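Local coordinates for protein NADPH-quinone reductase (Pediococcus pentosaceus ATCC 25745, PDB 3HA2) that probably binds FMN in a flavodoxin-like domain and transfers electrons from NAD(P)H to quinones, at residues A[57-62]-A[120-125]. Residues are numbered along the deposited sequence; the frame is centred on the assembly and turned at random.
Sequences LEFPLY and ELMRPF
On one face of the parallel sheet of this flavodoxin-like domain, the end of the central strand 54-60 and the loop that follows it pack against the junction of helices 118-121 and 123-131. The contact is wholly apolar, with no hydrogen bond crossing it. From the strand side come Leu57, Phe59 and Leu61; from the other, Met122, a selenomethionine in the crystal, and Phe125. Met122 leaves the first helix and serves as N-cap of the second, and its carbonyl O accepts a 2.9 Å bond from Phe125 N in the first turn of that helix. Phe59 takes the crowded rotamer, CG between the backbone N and the carbonyl carbon (chi1 57°), and its ring tip CZ reaches both partners. Phe59 CZ lies 3.7 Å from Phe125 CE2, the two side chains meeting tip to tip. The planes of these two rings are inclined at 34°. Phe59 CZ also meets Met122 SE at 3.8 Å; SE sits at the ring edge, near its plane, a Met-aromatic contact. Bends at chi2 and chi3 turn Met122 so that its side chain crosses that of Leu61 obliquely, and its methyl CE comes 3.6 Å from Leu61 CD1. Farther back along the strand, Leu57 CD1 approaches Phe125 CE1 at 3.5 Å, so the Phe125 ring spans two strand residues. An alanine in place of Phe125 would remove the ring that touches both Leu57 and Phe59 and would probably loosen the packing of helix 123-131 on the strand. Leu70 of helix 68-77 and Tyr136 of strand 135-143 also touch Phe125. Such an apolar layer between the central parallel strands and the helices on one face is characteristic of the three-layer alpha/beta/alpha sandwich of the flavodoxin-like fold.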
loop_
_atom_site.group_PDB
_atom_site.type_symbol
_atom_site.label_atom_id
_atom_site.label_comp_id
_atom_site.label_asym_id
_atom_site.label_seq_id
_atom_site.Cartn_x
_atom_site.Cartn_y
_atom_site.Cartn_z
ATOM N N LEU A 57 10.522 -1.812 -9.190
ATOM C CA LEU A 57 9.066 -1.802 -9.277
ATOM C C LEU A 57 8.660 -0.463 -9.841
ATOM O O LEU A 57 8.998 0.588 -9.282
ATOM C CB LEU A 57 8.432 -1.989 -7.909
ATOM C CG LEU A 57 8.968 -3.167 -7.090
ATOM C CD1 LEU A 57 8.184 -3.206 -5.759
ATOM C CD2 LEU A 57 8.899 -4.504 -7.831
ATOM N N GLU A 58 7.934 -0.518 -10.949
ATOM C CA GLU A 58 7.597 0.668 -11.738
ATOM C C GLU A 58 6.073 0.836 -11.791
ATOM O O GLU A 58 5.345 0.017 -12.402
ATOM C CB GLU A 58 8.187 0.514 -13.147
ATOM C CG GLU A 58 7.903 1.669 -14.073
ATOM C CD GLU A 58 8.851 1.729 -15.241
ATOM O OE1 GLU A 58 10.029 1.312 -15.104
ATOM O OE2 GLU A 58 8.414 2.215 -16.305
ATOM N N PHE A 59 5.579 1.903 -11.169
ATOM C CA PHE A 59 4.132 2.064 -11.031
ATOM C C PHE A 59 3.701 3.517 -10.834
ATOM O O PHE A 59 4.500 4.348 -10.399
ATOM C CB PHE A 59 3.645 1.208 -9.847
ATOM C CG PHE A 59 4.320 1.538 -8.511
ATOM C CD1 PHE A 59 5.497 0.890 -8.107
ATOM C CD2 PHE A 59 3.773 2.504 -7.666
ATOM C CE1 PHE A 59 6.118 1.205 -6.880
ATOM C CE2 PHE A 59 4.381 2.818 -6.433
ATOM C CZ PHE A 59 5.553 2.162 -6.041
ATOM N N PRO A 60 2.429 3.818 -11.139
ATOM C CA PRO A 60 1.860 5.129 -10.806
ATOM C C PRO A 60 1.395 5.179 -9.357
ATOM O O PRO A 60 0.945 4.174 -8.794
ATOM C CB PRO A 60 0.678 5.239 -11.761
ATOM C CG PRO A 60 0.213 3.827 -11.934
ATOM C CD PRO A 60 1.466 2.965 -11.865
ATOM N N LEU A 61 1.499 6.348 -8.753
ATOM C CA LEU A 61 1.089 6.508 -7.371
ATOM C C LEU A 61 -0.450 6.669 -7.345
ATOM O O LEU A 61 -1.007 7.586 -7.970
ATOM C CB LEU A 61 1.799 7.731 -6.783
ATOM C CG LEU A 61 1.696 7.961 -5.285
ATOM C CD1 LEU A 61 2.582 6.955 -4.559
ATOM C CD2 LEU A 61 2.058 9.408 -4.915
ATOM N N TYR A 62 -1.127 5.742 -6.677
ATOM C CA TYR A 62 -2.588 5.772 -6.565
ATOM C C TYR A 62 -2.896 5.923 -5.078
ATOM O O TYR A 62 -2.538 5.049 -4.285
ATOM C CB TYR A 62 -3.178 4.448 -7.065
ATOM C CG TYR A 62 -3.281 4.294 -8.574
ATOM C CD1 TYR A 62 -2.736 5.241 -9.430
ATOM C CD2 TYR A 62 -3.930 3.193 -9.136
ATOM C CE1 TYR A 62 -2.824 5.121 -10.801
ATOM C CE2 TYR A 62 -4.029 3.066 -10.523
ATOM C CZ TYR A 62 -3.455 4.035 -11.338
ATOM O OH TYR A 62 -3.513 3.949 -12.712
ATOM N N GLU A 120 8.972 9.123 2.563
ATOM C CA GLU A 120 8.080 8.702 3.645
ATOM C C GLU A 120 6.934 7.814 3.165
ATOM O O GLU A 120 6.554 6.851 3.834
ATOM C CB GLU A 120 7.517 9.942 4.318
ATOM C CG GLU A 120 8.576 10.749 5.069
ATOM C CD GLU A 120 8.005 12.073 5.485
ATOM O OE1 GLU A 120 8.187 13.074 4.736
ATOM O OE2 GLU A 120 7.304 12.087 6.525
ATOM N N LEU A 121 6.378 8.140 2.011
ATOM C CA LEU A 121 5.264 7.362 1.459
ATOM C C LEU A 121 5.673 5.979 0.974
ATOM O O LEU A 121 4.867 5.043 1.015
ATOM C CB LEU A 121 4.563 8.124 0.324
ATOM C CG LEU A 121 3.923 9.432 0.785
ATOM C CD1 LEU A 121 3.512 10.273 -0.430
ATOM C CD2 LEU A 121 2.736 9.167 1.704
HETATM N N MSE A 122 6.925 5.832 0.559
HETATM C CA MSE A 122 7.399 4.539 0.070
HETATM C C MSE A 122 7.948 3.653 1.192
HETATM O O MSE A 122 8.539 2.607 0.919
HETATM C CB MSE A 122 8.472 4.742 -1.021
HETATM C CG MSE A 122 7.982 5.462 -2.292
HETATM SE SE MSE A 122 6.607 4.464 -3.262
HETATM C CE MSE A 122 5.045 5.385 -2.538
ATOM N N ARG A 123 7.763 4.070 2.442
ATOM C CA ARG A 123 8.309 3.335 3.588
ATOM C C ARG A 123 7.954 1.834 3.603
ATOM O O ARG A 123 8.797 1.036 3.982
ATOM C CB ARG A 123 7.906 3.972 4.932
ATOM C CG ARG A 123 8.941 3.678 6.037
ATOM C CD ARG A 123 10.251 4.395 5.734
ATOM N NE ARG A 123 10.187 5.770 6.183
ATOM C CZ ARG A 123 11.007 6.756 5.821
ATOM N NH1 ARG A 123 12.015 6.576 4.960
ATOM N NH2 ARG A 123 10.794 7.959 6.336
ATOM N N PRO A 124 6.711 1.445 3.225
ATOM C CA PRO A 124 6.491 -0.013 3.218
ATOM C C PRO A 124 7.455 -0.793 2.332
ATOM O O PRO A 124 7.777 -1.932 2.661
ATOM C CB PRO A 124 5.048 -0.163 2.709
ATOM C CG PRO A 124 4.405 1.142 2.990
ATOM C CD PRO A 124 5.490 2.180 2.851
ATOM N N PHE A 125 7.921 -0.202 1.227
ATOM C CA PHE A 125 8.888 -0.907 0.356
ATOM C C PHE A 125 10.265 -0.948 0.980
ATOM O O PHE A 125 11.003 -1.920 0.833
ATOM C CB PHE A 125 8.943 -0.263 -1.030
ATOM C CG PHE A 125 7.708 -0.498 -1.843
ATOM C CD1 PHE A 125 7.449 -1.754 -2.386
ATOM C CD2 PHE A 125 6.789 0.521 -2.041
ATOM C CE1 PHE A 125 6.300 -1.980 -3.117
ATOM C CE2 PHE A 125 5.644 0.303 -2.798
ATOM C CZ PHE A 125 5.398 -0.940 -3.323
#